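Local coordinates for protein purine nucleoside phosphorylase (Thermus thermophilus, PDB 1ODJ) that probably catalyses the phosphorolysis of purine nucleosides such as guanosine, exchanging the base for phosphate to give a sugar 1-phosphate, at residues Pro3-Ala8 with Asp42-Trp47; Val17-Asp22 with Gln61-Gly66; Leu34-Arg39 with Thr50-Gly55; Val153-Ala158 with Met180-Leu185. One frame throughout, in Å; residues are numbered along the deposited sequence.

Contact 1 of 4, residues Pro3-Ala8 with Asp42-Trp47; sequences PIHVRA and DHRGLW. With GMP (guanosine), chain J; SO4 (sulfate ion), chain I.
H5 meets L46 and R44 at successive points along its side chain. With CG turned opposite the carbonyl carbon (chi1 -52°), its CB rests 4.0 Å from L46 CD1, a branched apolar end suited to this buried side. Farther out, CD2 of the ring lies 3.8 Å from R44 CD, while CG2 of I4 lies above one face of the ring, toward its rim. The E76 bond at ND1, from helix 67-79, and the ligand bond at NE2 between them set the ring's rotation. At the tip NE2 is 2.6 Å from O5' of guanosine, with either atom able to donate. This nucleoside belongs to the second subunit, whose E156, M180 and E181 also bind it, so the contact completes a neighbour's active site, as in the hexameric purine nucleoside phosphorylases. R44, extended from CG to NE, brings NH2 3.0 Å from sulfate O2, while NH1 bonds weakly to O1. Elsewhere in the contact, the guanidinium of R7 lies flat on H43, centres 4.2 Å apart and planes 17° apart. NE sits over one ring face, 3.4 Å from CE1; CG of R44 lies over the opposite face. Cutting H43 back to an alanine would probably free the R7 guanidinium to turn and rob R44 CG of the ring it lies against. The H5 backbone O lies at the H43 ring's edge, in plane.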
# COMPACT_ATOMS: atom_id res chain seq x y z
N PRO A 3 29.42 11.02 17.79
CA PRO A 3 28.00 10.85 17.44
C PRO A 3 27.08 11.59 18.41
O PRO A 3 27.47 11.96 19.52
CB PRO A 3 27.82 9.34 17.50
CG PRO A 3 29.13 8.85 17.02
CD PRO A 3 30.09 9.71 17.81
N ILE A 4 25.85 11.80 17.97
CA ILE A 4 24.86 12.51 18.75
C ILE A 4 24.31 11.71 19.93
O ILE A 4 24.14 12.26 21.01
CB ILE A 4 23.68 12.90 17.84
CG1 ILE A 4 24.16 13.90 16.79
CG2 ILE A 4 22.54 13.45 18.67
CD1 ILE A 4 23.20 14.07 15.63
N HIS A 5 24.05 10.42 19.73
CA HIS A 5 23.45 9.62 20.79
C HIS A 5 24.39 8.73 21.60
O HIS A 5 24.16 8.50 22.79
CB HIS A 5 22.30 8.79 20.21
CG HIS A 5 21.30 9.60 19.44
ND1 HIS A 5 21.57 10.13 18.20
CD2 HIS A 5 20.04 9.99 19.74
CE1 HIS A 5 20.52 10.80 17.76
NE2 HIS A 5 19.57 10.73 18.69
N VAL A 6 25.43 8.22 20.95
CA VAL A 6 26.43 7.40 21.63
C VAL A 6 27.65 8.30 21.71
O VAL A 6 28.62 8.14 20.96
CB VAL A 6 26.78 6.13 20.84
CG1 VAL A 6 27.97 5.46 21.45
CG2 VAL A 6 25.60 5.19 20.84
N ARG A 7 27.57 9.29 22.60
CA ARG A 7 28.64 10.26 22.81
C ARG A 7 29.95 9.54 23.13
O ARG A 7 30.35 9.47 24.30
CB ARG A 7 28.28 11.19 23.98
CG ARG A 7 26.84 11.72 24.02
CD ARG A 7 26.53 12.77 22.96
NE ARG A 7 25.77 13.90 23.53
CZ ARG A 7 25.23 14.89 22.82
NH1 ARG A 7 25.34 14.91 21.50
NH2 ARG A 7 24.60 15.88 23.44
N ALA A 8 30.61 9.01 22.11
CA ALA A 8 31.87 8.30 22.32
C ALA A 8 32.87 8.57 21.22
O ALA A 8 32.51 9.04 20.13
CB ALA A 8 31.62 6.81 22.42
N ASP A 42 26.72 6.88 28.54
CA ASP A 42 25.52 6.62 29.31
C ASP A 42 24.51 7.70 28.97
O ASP A 42 23.56 7.95 29.71
CB ASP A 42 25.83 6.61 30.82
CG ASP A 42 26.34 7.95 31.33
OD1 ASP A 42 26.81 8.00 32.48
OD2 ASP A 42 26.26 8.94 30.58
N HIS A 43 24.74 8.35 27.83
CA HIS A 43 23.85 9.40 27.37
C HIS A 43 22.53 8.78 26.94
O HIS A 43 22.52 7.73 26.29
CB HIS A 43 24.48 10.15 26.20
CG HIS A 43 23.75 11.40 25.84
ND1 HIS A 43 23.30 11.66 24.56
CD2 HIS A 43 23.40 12.48 26.58
CE1 HIS A 43 22.70 12.83 24.54
NE2 HIS A 43 22.74 13.35 25.75
N ARG A 44 21.43 9.43 27.29
CA ARG A 44 20.09 8.96 26.98
C ARG A 44 19.89 7.56 27.52
O ARG A 44 19.00 6.83 27.08
CB ARG A 44 19.84 8.99 25.47
CG ARG A 44 19.50 10.38 24.96
CD ARG A 44 19.47 10.43 23.45
NE ARG A 44 19.02 11.73 22.98
CZ ARG A 44 17.75 12.13 23.00
NH1 ARG A 44 16.81 11.31 23.45
NH2 ARG A 44 17.43 13.35 22.59
N GLY A 45 20.71 7.18 28.49
CA GLY A 45 20.61 5.86 29.09
C GLY A 45 21.13 4.73 28.22
O GLY A 45 20.91 3.56 28.52
N LEU A 46 21.84 5.07 27.16
CA LEU A 46 22.39 4.06 26.27
C LEU A 46 23.72 3.48 26.78
O LEU A 46 24.71 3.45 26.06
CB LEU A 46 22.60 4.67 24.88
CG LEU A 46 21.36 5.26 24.23
CD1 LEU A 46 21.73 5.91 22.93
CD2 LEU A 46 20.35 4.15 23.99
N TRP A 47 23.73 3.02 28.03
CA TRP A 47 24.93 2.45 28.64
C TRP A 47 25.73 1.58 27.66
O TRP A 47 25.20 0.63 27.04
CB TRP A 47 24.56 1.63 29.87
CG TRP A 47 23.98 2.43 31.03
CD1 TRP A 47 23.75 3.78 31.07
CD2 TRP A 47 23.57 1.91 32.32
NE1 TRP A 47 23.23 4.14 32.30
CE2 TRP A 47 23.12 3.01 33.08
CE3 TRP A 47 23.55 0.63 32.89
CZ2 TRP A 47 22.64 2.87 34.40
CZ3 TRP A 47 23.09 0.49 34.19
CH2 TRP A 47 22.64 1.61 34.93
O5' GMP J . 17.86 12.64 19.16
C5' GMP J . 16.72 12.09 18.52
C4' GMP J . 15.59 12.31 19.54
O4' GMP J . 15.34 13.74 19.86
C3' GMP J . 14.24 11.81 19.04
O3' GMP J . 13.61 11.15 20.16
C2' GMP J . 13.45 13.05 18.56
O2' GMP J . 12.12 13.17 19.10
C1' GMP J . 14.43 14.24 18.86
N9 GMP J . 15.12 14.84 17.66
C8 GMP J . 15.97 15.92 17.70
N7 GMP J . 16.44 16.25 16.53
C5 GMP J . 15.86 15.33 15.65
C6 GMP J . 16.00 15.20 14.24
O6 GMP J . 16.69 15.88 13.45
N1 GMP J . 15.25 14.14 13.75
C2 GMP J . 14.45 13.32 14.51
N2 GMP J . 13.81 12.35 13.85
N3 GMP J . 14.31 13.43 15.82
C4 GMP J . 15.04 14.46 16.32
S SO4 I . 13.46 14.08 22.83
O1 SO4 I . 13.67 12.63 22.90
O2 SO4 I . 14.78 14.74 22.76
O3 SO4 I . 12.73 14.51 24.03
O4 SO4 I . 12.67 14.43 21.63

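Contact 2 of 4, residues Val17-Asp22 with Gln61-Gly66; sequences VLLPGD and QTTGMG. With GMP (guanosine), chain H; SO4 (sulfate ion), chain G.
Strands 16-19 and 56-61, parallel neighbours in the central sheet, run out side by side into two loops at an anion site holding a sulfate, probably where phosphate binds. The backbone ladder starts with Q61 N to L18 O, 2.8 Å and nearly straight at 166°. It goes on through T63 N to P20 O and fades in a weak bond from G64 N to G21 O. P20 has no N-H to offer, and its CD instead lies 3.1 Å from Q61 O. Beside the ladder L19 crosses T63 at about a right angle, its CB 3.5 Å from T63 CG2, while L19 CD2 rests on CB of Q61. Threonine suits this place: with OG1 between N and the carbonyl carbon (chi1 61°), the methyl faces the leucine and the hydroxyl is hydrogen-bonded to a water that donates to L19 O. T62 sends CG2 to G21 O at 3.4 Å, leaving OG1 for W47 O. T62 O and L46 O on NE2 and Y40 on OE1 fix the rotation of the Q61 amide. G21 N makes a weak, bent bond to sulfate O2, 2.7 Å away; any CB here would strike that oxygen, hence glycine. R25, R87 and T90 of this chain and R44 of the second subunit complete the anion pocket, whose gathered arginines and glycine are consistent with the phosphate site of nucleoside phosphorylases.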
# COMPACT_ATOMS: atom_id res chain seq x y z
N VAL A 17 30.69 -6.28 18.99
CA VAL A 17 29.73 -5.69 19.91
C VAL A 17 28.48 -6.53 20.16
O VAL A 17 27.90 -7.09 19.22
CB VAL A 17 29.26 -4.32 19.39
CG1 VAL A 17 28.24 -3.70 20.37
CG2 VAL A 17 30.47 -3.40 19.15
N LEU A 18 28.09 -6.61 21.44
CA LEU A 18 26.86 -7.29 21.83
C LEU A 18 25.86 -6.16 22.02
O LEU A 18 26.19 -5.11 22.59
CB LEU A 18 27.02 -8.06 23.16
CG LEU A 18 27.89 -9.31 23.18
CD1 LEU A 18 27.63 -10.09 24.47
CD2 LEU A 18 27.60 -10.18 21.98
N LEU A 19 24.64 -6.35 21.54
CA LEU A 19 23.61 -5.33 21.64
C LEU A 19 22.42 -5.78 22.46
O LEU A 19 21.51 -6.42 21.94
CB LEU A 19 23.11 -4.90 20.26
CG LEU A 19 24.10 -4.44 19.19
CD1 LEU A 19 23.34 -4.23 17.88
CD2 LEU A 19 24.79 -3.15 19.63
N PRO A 20 22.44 -5.51 23.77
CA PRO A 20 21.31 -5.91 24.61
C PRO A 20 20.33 -4.72 24.57
O PRO A 20 20.76 -3.57 24.45
CB PRO A 20 21.95 -6.09 25.98
CG PRO A 20 23.03 -5.08 25.98
CD PRO A 20 23.63 -5.23 24.60
N GLY A 21 19.03 -4.99 24.65
CA GLY A 21 18.07 -3.90 24.62
C GLY A 21 17.96 -3.10 25.92
O GLY A 21 17.80 -1.88 25.90
N ASP A 22 18.05 -3.79 27.06
CA ASP A 22 17.97 -3.19 28.39
C ASP A 22 19.36 -2.89 28.97
O ASP A 22 20.19 -3.78 29.13
CB ASP A 22 17.17 -4.15 29.30
CG ASP A 22 17.34 -3.84 30.79
OD1 ASP A 22 17.37 -2.66 31.18
OD2 ASP A 22 17.42 -4.81 31.58
N GLN A 61 26.66 -2.74 24.10
CA GLN A 61 25.96 -1.48 23.91
C GLN A 61 24.45 -1.58 23.98
O GLN A 61 23.84 -2.43 23.33
CB GLN A 61 26.37 -0.89 22.55
CG GLN A 61 25.65 0.37 22.13
CD GLN A 61 25.93 1.54 23.05
OE1 GLN A 61 27.05 2.05 23.11
NE2 GLN A 61 24.91 1.97 23.79
N THR A 62 23.85 -0.70 24.77
CA THR A 62 22.41 -0.64 24.91
C THR A 62 21.80 -0.01 23.66
O THR A 62 22.25 1.04 23.20
CB THR A 62 22.02 0.20 26.12
OG1 THR A 62 22.72 -0.27 27.26
CG2 THR A 62 20.51 0.12 26.36
N THR A 63 20.77 -0.65 23.11
CA THR A 63 20.11 -0.17 21.90
C THR A 63 18.81 0.58 22.21
O THR A 63 18.48 1.55 21.55
CB THR A 63 19.75 -1.34 20.97
OG1 THR A 63 18.86 -2.23 21.66
CG2 THR A 63 20.99 -2.13 20.55
N GLY A 64 18.09 0.12 23.23
CA GLY A 64 16.83 0.74 23.60
C GLY A 64 15.75 -0.15 23.03
O GLY A 64 16.08 -1.15 22.40
N MET A 65 14.48 0.18 23.26
CA MET A 65 13.40 -0.63 22.73
C MET A 65 12.88 -0.07 21.41
O MET A 65 12.56 1.12 21.31
CB MET A 65 12.25 -0.73 23.73
CG MET A 65 12.60 -1.46 25.03
SD MET A 65 11.16 -1.82 26.07
CE MET A 65 10.91 -0.22 26.80
N GLY A 66 12.82 -0.92 20.38
CA GLY A 66 12.34 -0.46 19.09
C GLY A 66 13.41 -0.28 18.03
O GLY A 66 14.55 0.11 18.32
O5' GMP H . 9.86 -5.76 26.55
C5' GMP H . 9.81 -5.48 25.16
C4' GMP H . 11.27 -5.59 24.71
O4' GMP H . 11.88 -6.92 24.91
C3' GMP H . 11.45 -5.33 23.22
O3' GMP H . 12.64 -4.50 23.12
C2' GMP H . 11.65 -6.71 22.54
O2' GMP H . 12.79 -6.80 21.68
C1' GMP H . 11.61 -7.71 23.74
N9 GMP H . 10.36 -8.53 23.87
C8 GMP H . 10.19 -9.53 24.80
N7 GMP H . 9.03 -10.11 24.74
C5 GMP H . 8.37 -9.47 23.69
C6 GMP H . 7.06 -9.69 23.16
O6 GMP H . 6.20 -10.51 23.52
N1 GMP H . 6.79 -8.83 22.11
C2 GMP H . 7.65 -7.88 21.62
N2 GMP H . 7.18 -7.15 20.59
N3 GMP H . 8.88 -7.67 22.10
C4 GMP H . 9.17 -8.49 23.13
S SO4 G . 15.43 -6.98 24.88
O1 SO4 G . 15.03 -7.89 23.77
O2 SO4 G . 16.84 -6.60 24.70
O3 SO4 G . 15.26 -7.68 26.16
O4 SO4 G . 14.61 -5.75 24.86
O HOH W 1 19.34 -4.78 20.51

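Contact 3 of 4, residues Leu34-Arg39 with Thr50-Gly55; sequences LQNPRR and TGLYKG
Q35 and L52 stand on the same face of an antiparallel hairpin as R38 and T50, and L34, not on that face, brings CD1 to 3.9 Å from G51 N. Between Q35 and L52 the CB atoms are 4.4 Å apart. From there the two side chains diverge: Q35 bends at chi2 and leads off, its CB and CG brushing L52 O, whereas L52 puts CD2 3.7 Å from Q35 O, so that its methyl lies beside the carbonyl its own backbone N is bonded to. R38 and T50 face the same way, but the arginine runs outward extended, with N36 OD1 at the edge of its guanidinium, in plane. A long polar side chain suits this exposed position. Both couples are hydrogen-bonded pairs: Q35 N to L52 O at 2.7 Å is answered by L52 N to Q35 O, and R38 N to T50 O, also 2.7 Å, by T50 N to R38 O. Between them N36 and P37 sit against the single G51, a beta bulge at which the chain turns a corner. Asparagine tolerates the positive phi this needs (48°), and P37 brings CA to 3.2 Å from T50 O. G51 must lack a CB, since one would collide with P37 CA and Q35 O. Strand 48-53 continues the sheet by pairing antiparallel with strand 56-61, whose V60 receives L34; T50 OG1 bonds to D12 O and S59, and Y53 and K54 reach E230 on helix 214-232.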
# COMPACT_ATOMS: atom_id res chain seq x y z
N LEU A 34 32.86 -9.41 30.95
CA LEU A 34 34.01 -8.64 30.48
C LEU A 34 35.09 -8.39 31.54
O LEU A 34 34.79 -8.16 32.71
CB LEU A 34 33.53 -7.30 29.91
CG LEU A 34 32.38 -7.36 28.90
CD1 LEU A 34 32.27 -5.99 28.21
CD2 LEU A 34 32.62 -8.45 27.87
N GLN A 35 36.35 -8.45 31.11
CA GLN A 35 37.47 -8.19 32.01
C GLN A 35 37.83 -6.71 31.86
O GLN A 35 37.91 -6.20 30.74
CB GLN A 35 38.69 -9.04 31.65
CG GLN A 35 38.49 -10.55 31.70
CD GLN A 35 37.88 -11.01 33.01
OE1 GLN A 35 38.09 -10.41 34.06
NE2 GLN A 35 37.13 -12.11 32.95
N ASN A 36 38.04 -6.02 32.98
CA ASN A 36 38.41 -4.61 32.94
C ASN A 36 37.48 -3.83 31.98
O ASN A 36 37.93 -3.11 31.08
CB ASN A 36 39.87 -4.51 32.49
CG ASN A 36 40.36 -3.09 32.42
OD1 ASN A 36 40.24 -2.32 33.38
ND2 ASN A 36 40.94 -2.72 31.27
N PRO A 37 36.16 -3.97 32.17
CA PRO A 37 35.19 -3.27 31.32
C PRO A 37 35.10 -1.80 31.71
O PRO A 37 35.24 -1.47 32.89
CB PRO A 37 33.90 -4.01 31.62
CG PRO A 37 34.03 -4.27 33.10
CD PRO A 37 35.47 -4.77 33.20
N ARG A 38 34.88 -0.93 30.74
CA ARG A 38 34.78 0.49 31.01
C ARG A 38 33.57 1.07 30.29
O ARG A 38 33.38 0.81 29.10
CB ARG A 38 36.07 1.20 30.55
CG ARG A 38 37.32 0.62 31.21
CD ARG A 38 38.57 1.47 30.98
NE ARG A 38 39.70 0.94 31.76
CZ ARG A 38 40.85 1.58 31.97
NH1 ARG A 38 41.05 2.79 31.45
NH2 ARG A 38 41.80 0.99 32.68
N ARG A 39 32.75 1.85 31.02
CA ARG A 39 31.56 2.45 30.42
C ARG A 39 31.96 3.69 29.65
O ARG A 39 32.43 4.66 30.23
CB ARG A 39 30.53 2.84 31.49
CG ARG A 39 29.22 3.31 30.88
CD ARG A 39 28.05 3.24 31.85
NE ARG A 39 28.04 4.31 32.83
CZ ARG A 39 27.11 4.46 33.78
NH1 ARG A 39 26.11 3.59 33.87
NH2 ARG A 39 27.18 5.48 34.63
N THR A 50 32.99 -1.40 27.22
CA THR A 50 33.93 -2.11 26.38
C THR A 50 34.94 -2.70 27.34
O THR A 50 35.28 -2.07 28.35
CB THR A 50 34.64 -1.17 25.41
OG1 THR A 50 33.70 -0.28 24.81
CG2 THR A 50 35.27 -1.98 24.30
N GLY A 51 35.40 -3.91 27.04
CA GLY A 51 36.36 -4.59 27.88
C GLY A 51 36.97 -5.74 27.10
O GLY A 51 36.99 -5.72 25.87
N LEU A 52 37.47 -6.75 27.80
CA LEU A 52 38.06 -7.90 27.11
C LEU A 52 37.34 -9.19 27.49
O LEU A 52 36.91 -9.37 28.63
CB LEU A 52 39.55 -8.07 27.45
CG LEU A 52 40.62 -7.01 27.15
CD1 LEU A 52 40.48 -6.51 25.72
CD2 LEU A 52 40.50 -5.87 28.13
N TYR A 53 37.19 -10.08 26.52
CA TYR A 53 36.61 -11.38 26.79
C TYR A 53 37.66 -12.33 26.27
O TYR A 53 38.01 -12.30 25.08
CB TYR A 53 35.31 -11.63 26.03
CG TYR A 53 34.79 -13.02 26.30
CD1 TYR A 53 34.42 -13.40 27.59
CD2 TYR A 53 34.69 -13.96 25.28
CE1 TYR A 53 33.98 -14.70 27.87
CE2 TYR A 53 34.24 -15.26 25.54
CZ TYR A 53 33.89 -15.62 26.84
OH TYR A 53 33.43 -16.89 27.12
N LYS A 54 38.19 -13.14 27.17
CA LYS A 54 39.23 -14.09 26.82
C LYS A 54 40.31 -13.43 26.00
O LYS A 54 40.76 -13.98 24.99
CB LYS A 54 38.63 -15.30 26.10
CG LYS A 54 37.97 -16.24 27.09
CD LYS A 54 37.29 -17.43 26.46
CE LYS A 54 36.75 -18.35 27.55
NZ LYS A 54 35.92 -19.47 27.00
N GLY A 55 40.71 -12.24 26.43
CA GLY A 55 41.78 -11.51 25.76
C GLY A 55 41.42 -10.65 24.58
O GLY A 55 42.24 -9.84 24.14

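Contact 4 of 4, residues Val153-Ala158 with Met180-Leu185; sequences VASEDA and MEASAL. With GMP (guanosine), chain H.
S155 and S183 supply the hydrogen bond that joins strand 152-156 to the start of helix 182-192. S183 N gives its proton to S155 OG, 3.0 Å away and almost straight at 173°; because OG also bonds to E179 OE1, one small hydroxyl serves both an early helix N-H and the E179 carboxylate. S183 OG, turned to lie between its own N and carbonyl carbon (chi1 63°), is bonded to D113 instead. Close packing surrounds this bond: S155 CB lies 3.1 Å from S183 OG, and V153 CG2 approaches A182 CB, a small residue that suits this close approach of helix to strand. M180 packs across the strand's end, its CG 3.1 Å from E156 O. The bend at its chi3 (61°) swings CE to D157 O, while SD lies 3.9 Å from C3' of guanosine. The third group of interactions binds that ligand. E156, extended beyond CG, receives guanosine N2 on OE1 at 3.0 Å, with OE2 held by T162. M180 offers its backbone N to O2', and E181 OE2 accepts from the same hydroxyl at 2.8 Å. E181 itself is positioned by R87 at OE2 and by G66 N at OE1. With an alanine at E181, the ribose hydroxyl O2' would probably be left without its acceptor, and R87 and the G66 N-H without their partner. The chemistry thus divides: a carboxylate on the strand reads the base, and the residues leading into the helix hold the ribose.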
# COMPACT_ATOMS: atom_id res chain seq x y z
N VAL A 153 11.87 -14.75 13.56
CA VAL A 153 11.26 -14.02 14.65
C VAL A 153 10.59 -12.88 13.90
O VAL A 153 10.83 -12.71 12.70
CB VAL A 153 12.29 -13.43 15.63
CG1 VAL A 153 13.16 -14.53 16.18
CG2 VAL A 153 13.12 -12.36 14.93
N ALA A 154 9.74 -12.12 14.56
CA ALA A 154 9.10 -11.02 13.88
C ALA A 154 9.39 -9.74 14.65
O ALA A 154 9.31 -9.70 15.87
CB ALA A 154 7.60 -11.26 13.76
N SER A 155 9.76 -8.70 13.92
CA SER A 155 10.07 -7.43 14.56
C SER A 155 8.90 -6.48 14.40
O SER A 155 8.61 -6.04 13.28
CB SER A 155 11.33 -6.80 13.94
OG SER A 155 12.48 -7.62 14.15
N GLU A 156 8.22 -6.16 15.49
CA GLU A 156 7.11 -5.22 15.42
C GLU A 156 7.43 -3.89 16.10
O GLU A 156 8.49 -3.73 16.72
CB GLU A 156 5.83 -5.83 16.01
CG GLU A 156 5.94 -6.31 17.45
CD GLU A 156 4.62 -6.88 17.97
OE1 GLU A 156 4.58 -7.33 19.13
OE2 GLU A 156 3.62 -6.88 17.22
N ASP A 157 6.51 -2.94 15.97
CA ASP A 157 6.65 -1.60 16.54
C ASP A 157 5.79 -1.39 17.77
O ASP A 157 6.23 -0.81 18.76
CB ASP A 157 6.27 -0.55 15.49
CG ASP A 157 7.39 -0.24 14.54
OD1 ASP A 157 7.12 0.32 13.46
OD2 ASP A 157 8.56 -0.54 14.88
N ALA A 158 4.55 -1.87 17.70
CA ALA A 158 3.59 -1.71 18.78
C ALA A 158 3.48 -2.96 19.63
O ALA A 158 2.77 -3.89 19.28
CB ALA A 158 2.23 -1.37 18.20
N MET A 180 11.62 -6.54 19.08
CA MET A 180 11.58 -5.19 18.51
C MET A 180 12.88 -4.55 18.04
O MET A 180 13.05 -3.35 18.20
CB MET A 180 10.89 -4.24 19.51
CG MET A 180 9.37 -4.46 19.64
SD MET A 180 8.56 -3.69 21.10
CE MET A 180 8.91 -1.90 20.78
N GLU A 181 13.80 -5.33 17.47
CA GLU A 181 15.06 -4.76 16.98
C GLU A 181 15.71 -5.47 15.81
O GLU A 181 16.25 -4.81 14.92
CB GLU A 181 16.09 -4.68 18.10
CG GLU A 181 15.82 -3.60 19.10
CD GLU A 181 14.86 -4.05 20.14
OE1 GLU A 181 14.27 -3.19 20.83
OE2 GLU A 181 14.70 -5.29 20.27
N ALA A 182 15.67 -6.80 15.82
CA ALA A 182 16.29 -7.60 14.77
C ALA A 182 16.22 -7.03 13.34
O ALA A 182 17.25 -6.69 12.76
CB ALA A 182 15.73 -9.03 14.80
N SER A 183 15.01 -6.91 12.78
CA SER A 183 14.86 -6.43 11.41
C SER A 183 15.74 -5.24 11.01
O SER A 183 16.37 -5.26 9.96
CB SER A 183 13.40 -6.10 11.11
OG SER A 183 12.91 -5.06 11.92
N ALA A 184 15.78 -4.21 11.85
CA ALA A 184 16.58 -3.02 11.55
C ALA A 184 18.08 -3.33 11.57
O ALA A 184 18.85 -2.77 10.80
CB ALA A 184 16.27 -1.91 12.56
N LEU A 185 18.48 -4.22 12.47
CA LEU A 185 19.86 -4.64 12.59
C LEU A 185 20.26 -5.35 11.28
O LEU A 185 21.20 -4.94 10.59
CB LEU A 185 19.99 -5.56 13.80
CG LEU A 185 21.35 -6.17 14.13
CD1 LEU A 185 22.40 -5.09 14.25
CD2 LEU A 185 21.25 -6.94 15.44
O5' GMP H . 9.86 -5.76 26.55
C5' GMP H . 9.81 -5.48 25.16
C4' GMP H . 11.27 -5.59 24.71
O4' GMP H . 11.88 -6.92 24.91
C3' GMP H . 11.45 -5.33 23.22
O3' GMP H . 12.64 -4.50 23.12
C2' GMP H . 11.65 -6.71 22.54
O2' GMP H . 12.79 -6.80 21.68
C1' GMP H . 11.61 -7.71 23.74
N9 GMP H . 10.36 -8.53 23.87
C8 GMP H . 10.19 -9.53 24.80
N7 GMP H . 9.03 -10.11 24.74
C5 GMP H . 8.37 -9.47 23.69
C6 GMP H . 7.06 -9.69 23.16
O6 GMP H . 6.20 -10.51 23.52
N1 GMP H . 6.79 -8.83 22.11
C2 GMP H . 7.65 -7.88 21.62
N2 GMP H . 7.18 -7.15 20.59
N3 GMP H . 8.88 -7.67 22.10
C4 GMP H . 9.17 -8.49 23.13

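How the contacts relate
Contacts 2 and 4 are buried and contacts 1 and 3 only partly so, contact 3 being the one that no other chain of the assembly touches. Contacts 2 and 4 meet at E181 and at L19 against L185, placing anion loop and ribose site side by side. Contact 1 touches contact 2 through W47 O with T62 and L46 O with Q61, yet its ligand-facing side chains serve the second subunit's pocket. Contact 3 reaches the same sheet as contacts 2 and 4 but lies on the opposite side of the chain's centre from contact 4; R39 reaches W47 of contact 1. Backbone pairing dominates contacts 2 and 3, whereas side chains carry contacts 1 and 4.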